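Local coordinates for protein N-terminal domain of PorA (28-171) (Porphyromonas gingivalis ATCC 33277, PDB 6KJK) that probably takes part, as a cargo protein of the type IX secretion system, in the PorXY-SigP signalling linked to that system, this chain being its N-terminal domain, at residues G38-Q43 against F111-E116; I48-K53 against T122-V127; Q57-I60 against H64-L67; L67-C72 against V83-E88. All coordinates share one frame; numbering follows the deposited sequence.

Interaction 1. Residues G38-Q43 against F111-E116; sequences GMVINQ and FSCFPE
Val40 meets Phe111 and Cys113 through apolar side-chain contacts, and one valine serves both partners by giving each a different methyl. Val40 CG2 goes to the aromatic ring, coming within 4.2 Å of Phe111 CE2. Val40 CG1 goes to the thiol, 4.0 Å from Cys113 SG. The division follows from the first torsion of Val40: CG1 lies anti to the backbone N (chi1 179°), which leaves CG2 anti to the carbonyl carbon, and the fork straddles the two residues that rise from the opposite strand. The sulfur contact holds for one of two deposited conformers of Cys113, so its exact distance is less certain than that of the ring.

No hydrogen bond passes between 38-43 and 111-116. The nearest CA atoms, those of Val40 and Cys113, are 8.2 Å apart, too far for backbone pairing but right for two facing sheets. Strand 31-42 belongs to the antiparallel sheet and strand 105-115 to the mixed one, so the contact is part of the filling of a beta sandwich. Leu92 of strand 90-99 touches both Val40 and Phe111, while Val5 and Val50 add branched aliphatic groups close by.

Each residue type suits its place: valine is compact and favours extended backbone, phenylalanine reaches far from its strand, and cysteine is small and only mildly polar. With all three buried and only dispersion forces between them, the attachment of the sheets here rests on shape and on exclusion of water rather than on directional bonds.

Interaction 2. Residues I48-K53 against T122-V127; sequences INVIGK and TELATV
Leu124 reaches from the N-terminal end of strand 125-133 to Ile48 and Val50, and its contact is made at the very end. Leu124 CB, 5.7 Å from Val50 CG1, takes no part in the touch. CG is nearer but still short of it, 5.1 Å from Val50 CG1 and 5.0 Å from Ile48 CD1. The torsion about the first bond (chi1 -54°) sets CG anti to the carbonyl carbon, and from there the branch divides. Leu124 CD1 does the touching, lying 3.7 Å from Val50 CG1 and 3.9 Å from Ile48 CD1, wedged against two aliphatic ends at once. Leu124 CD2 stays back, 4.8 Å from Ile48 CD1.

The two partners arrive differently. Ile48 runs fully extended, with CG1 anti to the backbone N (chi1 -176°), and meets the leucine tip to tip. Val50, shorter and branched at CB, crosses it at a slant and offers one methyl.

Strands 48-58 and 125-133 are not neighbours: strand 105-115 runs between them in the mixed sheet of this sandwich. Leucine suits position 124 because its long branched chain reaches past the intervening strand and carries CD1 to both Ile48 and Val50. Cys113 of that middle strand packs against Val50, and Val5 of the other sheet touches Leu124. Ile48 and Val50 also rest on Val85 of the edge strand 83-85, which continues the same apolar row beyond strand 48-58.

Interaction 3. Residues Q57-I60 against H64-L67; sequences QEMI and HFAL
The Phe65 ring is met along its edge by both Gln57 and Met59, and neither of them lies over a ring face. The Gln57 amide stands almost perpendicular to the ring, the planes being 85° apart, and its OE1 lies in the ring plane. Phe65 CE2 is nearly equidistant from three amide atoms, 3.6 Å from Gln57 NE2 and 3.7 Å from Gln57 CD and OE1, which means that the ring's edge points onto the flat of the amide. That flat face can accept the slightly positive C-H edge of the ring, while Gln57 itself is an exposed residue at the rim of the contact.

Further along the same edge comes Met59. Its SD sits 4.0 Å from Phe65 CD2 and 5.3 Å from the ring centroid, at 90° to the ring normal, an edge-on Met-aromatic contact in which the polarisable sulfur lies beside the ring hydrogens. The bend about the last bond (chi3 -74°) turns CE back toward the ring as well, while SD rests 3.8 Å from the backbone C of His64. Methionine's flexible chain fits such a mixed surface.

The segments follow one another closely in sequence but belong to different sheets, 57-58 ending a strand of the mixed sheet and 64-67 opening one of the antiparallel sheet. Phe109 of strand 105-115 meets the Phe65 ring and also touches Gln57 and Met59; Leu94 of strand 90-99 packs on Phe65 from within its own sheet.

Interaction 4. Residues L67-C72 against V83-E88; sequences LCFGQC and VEVGGE
The two backbones approach most closely where Gly70 CA lies 5.8 Å from Val83 CA, yet no hydrogen bond joins them. Around Gly70 the chain makes a tight reversal: the glycine has a positive phi of 78°, and a weak bond from Gln71 N to Phe69 O closes a gamma turn around it. Glycine accepts that backbone shape readily, and its lack of a side chain lets Val83 CG2 settle 3.7 Å from Gly70 CA.

Val83 CG2 has several partners. Besides the glycine it touches the ring, 3.9 Å from Phe69 CE2, and lies equally near the carbonyl oxygen Phe69 O. Val83 CB also comes within 4.0 Å of Phe69 CE2, so the valine leans on the ring with its stem as well as one branch, the two side chains crossing at a slant.

Two sheets of a beta sandwich meet in this contact: strand 64-69 is part of the antiparallel sheet, and 83-85 is the short outermost strand of the mixed one. Phe69 can bridge them because its CG is anti to the backbone N (chi1 -177°), which carries the ring toward the neighbouring sheet, where Val50 also touches it. Val85 CG1 makes a longer contact, 4.3 Å from Phe69 CZ, in one of two deposited conformers, so this touch is less certain.

A disulfide of 2.1 Å between Cys68 SG and Cys72 SG ties together the two arms flanking the turn, and Phe69 N bonds to Gln71 O within the same loop.

How the interactions relate
From the N terminus, 38-43 comes first, followed by 48-53, and their partners 111-116 and 122-127 appear in the same order near the end; the long loops closed by interactions 1 and 2 therefore cross. Interactions 3 and 4 nest inside both. Interaction 3 closes a very short loop where the chain leaves the mixed sheet for the antiparallel one, and interaction 4 starts at Leu67, where interaction 3 ends, closing the loop that leads to the edge strand 83-85. Interactions 1, 3 and 4 tie the two sheets together, 3 lying across the domain's centre from the other two, whereas interaction 2 joins parts of the mixed sheet.

Interaction 1. Residues G38-Q43 against F111-E116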
loop_
_atom_site.group_PDB
_atom_site.type_symbol
_atom_site.label_atom_id
_atom_site.label_comp_id
_atom_site.label_asym_id
_atom_site.label_seq_id
_atom_site.Cartn_x
_atom_site.Cartn_y
_atom_site.Cartn_z
ATOM N N GLY A 38 3.162 -2.784 -5.983
ATOM C CA GLY A 38 3.226 -4.219 -5.870
ATOM C C GLY A 38 2.042 -4.833 -6.572
ATOM O O GLY A 38 1.362 -4.184 -7.381
ATOM N N MET A 39 1.815 -6.106 -6.296
ATOM C CA MET A 39 0.735 -6.880 -6.893
ATOM C C MET A 39 0.112 -7.737 -5.805
ATOM O O MET A 39 0.840 -8.295 -4.964
ATOM C CB MET A 39 1.269 -7.853 -7.966
ATOM C CG MET A 39 1.941 -7.187 -9.156
ATOM S SD MET A 39 0.787 -6.397 -10.296
ATOM C CE MET A 39 -0.458 -7.616 -10.338
ATOM N N VAL A 40 -1.206 -7.874 -5.811
ATOM C CA VAL A 40 -1.896 -8.847 -4.962
ATOM C C VAL A 40 -2.255 -10.034 -5.844
ATOM O O VAL A 40 -2.932 -9.875 -6.871
ATOM C CB VAL A 40 -3.145 -8.231 -4.324
ATOM C CG1 VAL A 40 -3.834 -9.289 -3.480
ATOM C CG2 VAL A 40 -2.746 -7.044 -3.462
ATOM N N ILE A 41 -1.820 -11.231 -5.439
ATOM C CA ILE A 41 -1.956 -12.432 -6.261
ATOM C C ILE A 41 -2.754 -13.464 -5.497
ATOM O O ILE A 41 -2.461 -13.729 -4.332
ATOM C CB ILE A 41 -0.571 -12.985 -6.637
ATOM C CG1 ILE A 41 0.169 -11.947 -7.481
ATOM C CG2 ILE A 41 -0.663 -14.336 -7.400
ATOM C CD1 ILE A 41 1.641 -12.149 -7.556
ATOM N N ASN A 42 -3.742 -14.061 -6.141
ATOM C CA ASN A 42 -4.456 -15.190 -5.570
ATOM C C ASN A 42 -3.910 -16.444 -6.242
ATOM O O ASN A 42 -4.080 -16.615 -7.453
ATOM C CB ASN A 42 -5.949 -15.043 -5.857
ATOM C CG ASN A 42 -6.725 -16.313 -5.584
ATOM O OD1 ASN A 42 -6.311 -17.142 -4.768
ATOM N ND2 ASN A 42 -7.871 -16.470 -6.263
ATOM N N GLN A 43 -3.275 -17.318 -5.464
ATOM C CA GLN A 43 -2.614 -18.501 -6.007
ATOM C C GLN A 43 -3.552 -19.693 -6.172
ATOM O O GLN A 43 -3.134 -20.721 -6.715
ATOM C CB GLN A 43 -1.431 -18.890 -5.121
ATOM C CG GLN A 43 -0.384 -17.809 -5.076
ATOM C CD GLN A 43 0.689 -18.091 -4.036
ATOM O OE1 GLN A 43 0.452 -18.792 -3.053
ATOM N NE2 GLN A 43 1.857 -17.574 -4.272
ATOM N N PHE A 111 -1.064 -2.106 4.825
ATOM C CA PHE A 111 -2.103 -2.478 3.876
ATOM C C PHE A 111 -2.435 -3.937 4.130
ATOM O O PHE A 111 -1.519 -4.789 4.175
ATOM C CB PHE A 111 -1.608 -2.298 2.444
ATOM C CG PHE A 111 -2.558 -2.856 1.421
ATOM C CD1 PHE A 111 -3.627 -2.100 0.941
ATOM C CD2 PHE A 111 -2.408 -4.156 0.969
ATOM C CE1 PHE A 111 -4.502 -2.636 -0.017
ATOM C CE2 PHE A 111 -3.281 -4.707 0.029
ATOM C CZ PHE A 111 -4.309 -3.936 -0.461
ATOM N N SER A 112 -3.720 -4.255 4.208
ATOM C CA SER A 112 -4.138 -5.650 4.227
ATOM C C SER A 112 -5.247 -5.900 3.232
ATOM O O SER A 112 -6.107 -5.055 2.986
ATOM C CB SER A 112 -4.656 -6.086 5.609
ATOM O OG SER A 112 -3.625 -6.005 6.579
ATOM N N CYS A 113 -5.242 -7.115 2.731
ATOM C CA CYS A 113 -6.298 -7.655 1.891
ATOM C C CYS A 113 -7.254 -8.442 2.788
ATOM O O CYS A 113 -6.803 -9.284 3.568
ATOM C CB CYS A 113 -5.635 -8.609 0.883
ATOM S SG CYS A 113 -6.558 -9.112 -0.541
ATOM N N PHE A 114 -8.545 -8.175 2.677
ATOM C CA PHE A 114 -9.527 -8.911 3.447
ATOM C C PHE A 114 -10.486 -9.605 2.493
ATOM O O PHE A 114 -10.747 -9.100 1.389
ATOM C CB PHE A 114 -10.377 -7.942 4.262
ATOM C CG PHE A 114 -9.639 -7.283 5.381
ATOM C CD1 PHE A 114 -8.881 -6.124 5.168
ATOM C CD2 PHE A 114 -9.733 -7.793 6.668
ATOM C CE1 PHE A 114 -8.222 -5.515 6.226
ATOM C CE2 PHE A 114 -9.072 -7.173 7.719
ATOM C CZ PHE A 114 -8.319 -6.033 7.481
ATOM N N PRO A 115 -11.056 -10.740 2.895
ATOM C CA PRO A 115 -12.200 -11.268 2.157
ATOM C C PRO A 115 -13.279 -10.209 2.117
ATOM O O PRO A 115 -13.379 -9.350 3.001
ATOM C CB PRO A 115 -12.650 -12.466 3.001
ATOM C CG PRO A 115 -11.505 -12.773 3.907
ATOM C CD PRO A 115 -10.850 -11.457 4.165
ATOM N N GLU A 116 -14.076 -10.266 1.058
ATOM C CA GLU A 116 -15.151 -9.323 0.817
ATOM C C GLU A 116 -15.881 -8.878 2.083
ATOM O O GLU A 116 -16.262 -7.706 2.209
ATOM C CB GLU A 116 -16.143 -9.959 -0.147
ATOM C CG GLU A 116 -16.579 -9.008 -1.152
ATOM C CD GLU A 116 -17.756 -9.501 -1.886
ATOM O OE1 GLU A 116 -17.739 -10.623 -2.449
ATOM O OE2 GLU A 116 -18.721 -8.745 -1.856
#

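Interaction 2. Residues I48-K53 against T122-V127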
loop_
_atom_site.group_PDB
_atom_site.type_symbol
_atom_site.label_atom_id
_atom_site.label_comp_id
_atom_site.label_asym_id
_atom_site.label_seq_id
_atom_site.Cartn_x
_atom_site.Cartn_y
_atom_site.Cartn_z
ATOM N N ILE A 48 -11.164 -15.121 -6.007
ATOM C CA ILE A 48 -11.685 -14.672 -4.724
ATOM C C ILE A 48 -11.934 -13.174 -4.802
ATOM O O ILE A 48 -11.168 -12.433 -5.433
ATOM C CB ILE A 48 -10.724 -15.044 -3.563
ATOM C CG1 ILE A 48 -11.286 -14.663 -2.199
ATOM C CG2 ILE A 48 -9.354 -14.444 -3.754
ATOM C CD1 ILE A 48 -10.361 -15.108 -1.075
ATOM N N ASN A 49 -13.002 -12.725 -4.164
ATOM C CA ASN A 49 -13.283 -11.304 -4.051
ATOM C C ASN A 49 -12.683 -10.778 -2.763
ATOM O O ASN A 49 -12.906 -11.342 -1.685
ATOM C CB ASN A 49 -14.794 -11.058 -4.050
ATOM C CG ASN A 49 -15.411 -11.224 -5.426
ATOM O OD1 ASN A 49 -14.713 -11.439 -6.406
ATOM N ND2 ASN A 49 -16.720 -11.070 -5.506
ATOM N N VAL A 50 -11.915 -9.705 -2.873
ATOM C CA VAL A 50 -11.239 -9.118 -1.728
ATOM C C VAL A 50 -11.480 -7.614 -1.688
ATOM O O VAL A 50 -11.899 -6.988 -2.666
ATOM C CB VAL A 50 -9.737 -9.429 -1.729
ATOM C CG1 VAL A 50 -9.494 -10.930 -1.755
ATOM C CG2 VAL A 50 -9.054 -8.814 -2.926
ATOM N N ILE A 51 -11.179 -7.024 -0.529
ATOM C CA ILE A 51 -11.097 -5.576 -0.387
ATOM C C ILE A 51 -9.727 -5.256 0.190
ATOM O O ILE A 51 -9.245 -5.985 1.076
ATOM C CB ILE A 51 -12.200 -5.046 0.548
ATOM C CG1 ILE A 51 -13.577 -5.283 -0.044
ATOM C CG2 ILE A 51 -12.022 -3.577 0.854
ATOM C CD1 ILE A 51 -14.683 -5.117 0.981
ATOM N N GLY A 52 -9.106 -4.204 -0.307
ATOM C CA GLY A 52 -7.816 -3.734 0.213
ATOM C C GLY A 52 -8.044 -2.538 1.124
ATOM O O GLY A 52 -8.845 -1.665 0.809
ATOM N N LYS A 53 -7.367 -2.547 2.270
ATOM C CA LYS A 53 -7.536 -1.485 3.259
ATOM C C LYS A 53 -6.193 -1.016 3.770
ATOM O O LYS A 53 -5.322 -1.829 4.108
ATOM C CB LYS A 53 -8.368 -1.938 4.461
ATOM C CG LYS A 53 -9.746 -2.451 4.108
ATOM C CD LYS A 53 -10.619 -2.528 5.336
ATOM C CE LYS A 53 -11.946 -3.216 5.004
ATOM N NZ LYS A 53 -12.881 -3.187 6.172
ATOM N N THR A 122 -9.707 -11.317 9.702
ATOM C CA THR A 122 -9.743 -12.198 8.547
ATOM C C THR A 122 -8.700 -11.853 7.477
ATOM O O THR A 122 -8.760 -12.418 6.385
ATOM C CB THR A 122 -11.154 -12.240 7.947
ATOM O OG1 THR A 122 -11.570 -10.917 7.587
ATOM C CG2 THR A 122 -12.139 -12.798 8.958
ATOM N N GLU A 123 -7.744 -10.964 7.772
ATOM C CA GLU A 123 -6.724 -10.568 6.798
ATOM C C GLU A 123 -6.148 -11.760 6.039
ATOM O O GLU A 123 -5.694 -12.737 6.639
ATOM C CB GLU A 123 -5.580 -9.854 7.525
ATOM C CG GLU A 123 -5.949 -8.517 8.158
ATOM C CD GLU A 123 -6.539 -8.631 9.570
ATOM O OE1 GLU A 123 -6.851 -9.757 10.017
ATOM O OE2 GLU A 123 -6.708 -7.574 10.218
ATOM N N LEU A 124 -6.131 -11.661 4.706
ATOM C CA LEU A 124 -5.530 -12.690 3.872
ATOM C C LEU A 124 -4.057 -12.445 3.594
ATOM O O LEU A 124 -3.310 -13.396 3.335
ATOM C CB LEU A 124 -6.249 -12.758 2.516
ATOM C CG LEU A 124 -7.760 -12.948 2.637
ATOM C CD1 LEU A 124 -8.450 -12.658 1.319
ATOM C CD2 LEU A 124 -8.079 -14.363 3.102
ATOM N N ALA A 125 -3.629 -11.181 3.607
ATOM C CA ALA A 125 -2.254 -10.802 3.348
ATOM C C ALA A 125 -2.068 -9.379 3.832
ATOM O O ALA A 125 -2.986 -8.571 3.728
ATOM C CB ALA A 125 -1.913 -10.858 1.853
ATOM N N THR A 126 -0.888 -9.093 4.358
ATOM C CA THR A 126 -0.590 -7.790 4.929
ATOM C C THR A 126 0.827 -7.409 4.565
ATOM O O THR A 126 1.738 -8.254 4.589
ATOM C CB THR A 126 -0.699 -7.885 6.459
ATOM O OG1 THR A 126 -2.055 -8.171 6.790
ATOM C CG2 THR A 126 -0.272 -6.583 7.147
ATOM N N VAL A 127 1.017 -6.128 4.259
ATOM C CA VAL A 127 2.341 -5.567 4.069
ATOM C C VAL A 127 2.406 -4.256 4.833
ATOM O O VAL A 127 1.430 -3.488 4.874
ATOM C CB VAL A 127 2.694 -5.381 2.574
ATOM C CG1 VAL A 127 1.701 -4.468 1.849
ATOM C CG2 VAL A 127 4.121 -4.926 2.387
#

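Interaction 3. Residues Q57-I60 against H64-L67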
loop_
_atom_site.group_PDB
_atom_site.type_symbol
_atom_site.label_atom_id
_atom_site.label_comp_id
_atom_site.label_asym_id
_atom_site.label_seq_id
_atom_site.Cartn_x
_atom_site.Cartn_y
_atom_site.Cartn_z
ATOM N N GLN A 57 -2.025 4.330 9.485
ATOM C CA GLN A 57 -1.440 5.411 8.706
ATOM C C GLN A 57 -0.735 6.395 9.634
ATOM O O GLN A 57 -1.318 6.907 10.602
ATOM C CB GLN A 57 -2.509 6.157 7.905
ATOM C CG GLN A 57 -3.768 6.522 8.733
ATOM C CD GLN A 57 -4.679 7.459 7.994
ATOM O OE1 GLN A 57 -4.343 8.621 7.780
ATOM N NE2 GLN A 57 -5.832 6.956 7.573
ATOM N N GLU A 58 0.510 6.682 9.348
ATOM C CA GLU A 58 1.321 7.626 10.121
ATOM C C GLU A 58 1.993 8.553 9.131
ATOM O O GLU A 58 2.739 8.082 8.250
ATOM C CB GLU A 58 2.377 6.858 10.914
ATOM C CG GLU A 58 1.789 5.645 11.663
ATOM C CD GLU A 58 2.678 5.068 12.761
ATOM O OE1 GLU A 58 2.328 5.214 13.953
ATOM O OE2 GLU A 58 3.709 4.440 12.434
ATOM N N MET A 59 1.722 9.837 9.231
ATOM C CA MET A 59 2.180 10.804 8.248
ATOM C C MET A 59 2.656 12.060 8.955
ATOM O O MET A 59 2.198 12.399 10.054
ATOM C CB MET A 59 1.054 11.191 7.272
ATOM C CG MET A 59 0.463 10.007 6.475
ATOM S SD MET A 59 -0.611 10.493 5.114
ATOM C CE MET A 59 -2.071 11.009 6.006
ATOM N N ILE A 60 3.525 12.785 8.289
ATOM C CA ILE A 60 3.773 14.169 8.689
ATOM C C ILE A 60 2.499 14.994 8.472
ATOM O O ILE A 60 1.566 14.611 7.770
ATOM C CB ILE A 60 4.986 14.693 7.890
ATOM C CG1 ILE A 60 5.613 15.895 8.596
ATOM C CG2 ILE A 60 4.603 15.050 6.463
ATOM C CD1 ILE A 60 6.968 16.194 8.104
ATOM N N HIS A 64 -0.537 13.382 2.676
ATOM C CA HIS A 64 -1.727 12.682 2.222
ATOM C C HIS A 64 -1.289 11.406 1.529
ATOM O O HIS A 64 -0.157 11.296 1.039
ATOM C CB HIS A 64 -2.531 13.520 1.215
ATOM C CG HIS A 64 -2.985 14.831 1.768
ATOM N ND1 HIS A 64 -2.162 15.933 1.824
ATOM C CD2 HIS A 64 -4.160 15.206 2.328
ATOM C CE1 HIS A 64 -2.816 16.943 2.371
ATOM N NE2 HIS A 64 -4.029 16.528 2.695
ATOM N N PHE A 65 -2.175 10.424 1.503
ATOM C CA PHE A 65 -1.888 9.203 0.757
ATOM C C PHE A 65 -2.959 8.963 -0.290
ATOM O O PHE A 65 -4.071 9.505 -0.221
ATOM C CB PHE A 65 -1.737 7.980 1.686
ATOM C CG PHE A 65 -3.006 7.541 2.370
ATOM C CD1 PHE A 65 -3.863 6.631 1.740
ATOM C CD2 PHE A 65 -3.325 7.997 3.667
ATOM C CE1 PHE A 65 -5.016 6.203 2.376
ATOM C CE2 PHE A 65 -4.456 7.527 4.298
ATOM C CZ PHE A 65 -5.310 6.668 3.662
ATOM N N ALA A 66 -2.648 8.104 -1.256
ATOM C CA ALA A 66 -3.578 7.752 -2.332
ATOM C C ALA A 66 -3.367 6.284 -2.644
ATOM O O ALA A 66 -2.286 5.878 -3.084
ATOM C CB ALA A 66 -3.363 8.587 -3.597
ATOM N N LEU A 67 -4.391 5.499 -2.397
ATOM C CA LEU A 67 -4.395 4.062 -2.644
ATOM C C LEU A 67 -4.958 3.757 -4.024
ATOM O O LEU A 67 -6.027 4.256 -4.391
ATOM C CB LEU A 67 -5.303 3.431 -1.588
ATOM C CG LEU A 67 -5.529 1.929 -1.693
ATOM C CD1 LEU A 67 -4.213 1.168 -1.483
ATOM C CD2 LEU A 67 -6.550 1.478 -0.671
#

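Interaction 4. Residues L67-C72 against V83-E88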
loop_
_atom_site.group_PDB
_atom_site.type_symbol
_atom_site.label_atom_id
_atom_site.label_comp_id
_atom_site.label_asym_id
_atom_site.label_seq_id
_atom_site.Cartn_x
_atom_site.Cartn_y
_atom_site.Cartn_z
ATOM N N LEU A 67 -4.391 5.499 -2.397
ATOM C CA LEU A 67 -4.395 4.062 -2.644
ATOM C C LEU A 67 -4.958 3.757 -4.024
ATOM O O LEU A 67 -6.027 4.256 -4.391
ATOM C CB LEU A 67 -5.303 3.431 -1.588
ATOM C CG LEU A 67 -5.529 1.929 -1.693
ATOM C CD1 LEU A 67 -4.213 1.168 -1.483
ATOM C CD2 LEU A 67 -6.550 1.478 -0.671
ATOM N N CYS A 68 -4.282 2.892 -4.778
ATOM C CA CYS A 68 -4.854 2.346 -6.000
ATOM C C CYS A 68 -4.903 0.836 -5.870
ATOM O O CYS A 68 -3.864 0.187 -5.755
ATOM C CB CYS A 68 -4.001 2.697 -7.211
ATOM S SG CYS A 68 -3.914 4.467 -7.620
ATOM N N PHE A 69 -6.098 0.272 -5.912
ATOM C CA PHE A 69 -6.261 -1.179 -5.929
ATOM C C PHE A 69 -7.636 -1.426 -6.528
ATOM O O PHE A 69 -8.642 -1.125 -5.877
ATOM C CB PHE A 69 -6.168 -1.717 -4.511
ATOM C CG PHE A 69 -6.260 -3.190 -4.451
ATOM C CD1 PHE A 69 -5.297 -3.983 -5.058
ATOM C CD2 PHE A 69 -7.297 -3.816 -3.778
ATOM C CE1 PHE A 69 -5.408 -5.372 -5.051
ATOM C CE2 PHE A 69 -7.397 -5.202 -3.740
ATOM C CZ PHE A 69 -6.443 -5.970 -4.353
ATOM N N GLY A 70 -7.688 -1.896 -7.763
ATOM C CA GLY A 70 -8.959 -1.988 -8.496
ATOM C C GLY A 70 -9.391 -0.643 -9.041
ATOM O O GLY A 70 -9.716 -0.541 -10.231
ATOM N N GLN A 71 -9.316 0.398 -8.224
ATOM C CA GLN A 71 -9.570 1.776 -8.615
ATOM C C GLN A 71 -8.608 2.652 -7.818
ATOM O O GLN A 71 -8.209 2.300 -6.700
ATOM C CB GLN A 71 -11.017 2.132 -8.248
ATOM C CG GLN A 71 -11.507 3.531 -8.570
ATOM C CD GLN A 71 -12.906 3.691 -8.022
ATOM O OE1 GLN A 71 -13.740 2.800 -8.181
ATOM N NE2 GLN A 71 -13.153 4.787 -7.312
ATOM N N CYS A 72 -8.237 3.794 -8.362
ATOM C CA CYS A 72 -7.482 4.785 -7.599
ATOM C C CYS A 72 -8.462 5.612 -6.791
ATOM O O CYS A 72 -9.335 6.284 -7.361
ATOM C CB CYS A 72 -6.663 5.659 -8.542
ATOM S SG CYS A 72 -5.245 4.744 -9.209
ATOM N N VAL A 83 -12.528 -6.248 -5.309
ATOM C CA VAL A 83 -11.740 -6.646 -6.474
ATOM C C VAL A 83 -11.711 -8.161 -6.523
ATOM O O VAL A 83 -11.527 -8.807 -5.488
ATOM C CB VAL A 83 -10.300 -6.105 -6.389
ATOM C CG1 VAL A 83 -9.470 -6.567 -7.616
ATOM C CG2 VAL A 83 -10.308 -4.599 -6.298
ATOM N N GLU A 84 -11.907 -8.739 -7.711
ATOM C CA GLU A 84 -11.821 -10.187 -7.905
ATOM C C GLU A 84 -10.413 -10.521 -8.385
ATOM O O GLU A 84 -10.069 -10.209 -9.540
ATOM C CB GLU A 84 -12.826 -10.627 -8.968
ATOM C CG GLU A 84 -12.944 -12.143 -9.097
ATOM C CD GLU A 84 -14.349 -12.580 -9.569
ATOM O OE1 GLU A 84 -15.372 -12.352 -8.855
ATOM O OE2 GLU A 84 -14.435 -13.155 -10.676
ATOM N N VAL A 85 -9.653 -11.265 -7.557
ATOM C CA VAL A 85 -8.243 -11.520 -7.827
ATOM C C VAL A 85 -8.032 -12.986 -8.187
ATOM O O VAL A 85 -8.692 -13.880 -7.654
ATOM C CB VAL A 85 -7.310 -11.124 -6.663
ATOM C CG1 VAL A 85 -7.275 -9.613 -6.485
ATOM C CG2 VAL A 85 -7.741 -11.801 -5.383
ATOM N N GLY A 86 -7.076 -13.204 -9.089
ATOM C CA GLY A 86 -6.636 -14.522 -9.507
ATOM C C GLY A 86 -5.121 -14.593 -9.631
ATOM O O GLY A 86 -4.373 -13.812 -9.006
ATOM N N GLY A 87 -4.650 -15.546 -10.440
ATOM C CA GLY A 87 -3.230 -15.863 -10.446
ATOM C C GLY A 87 -2.361 -14.833 -11.121
ATOM O O GLY A 87 -1.161 -14.758 -10.827
ATOM N N GLU A 88 -2.915 -14.073 -12.053
ATOM C CA GLU A 88 -2.100 -13.062 -12.709
ATOM C C GLU A 88 -1.898 -11.842 -11.822
ATOM O O GLU A 88 -0.878 -11.160 -11.939
ATOM C CB GLU A 88 -2.747 -12.650 -14.015
ATOM C CG GLU A 88 -2.687 -13.762 -15.034
ATOM C CD GLU A 88 -3.422 -13.425 -16.299
ATOM O OE1 GLU A 88 -2.765 -13.051 -17.296
ATOM O OE2 GLU A 88 -4.665 -13.533 -16.296
#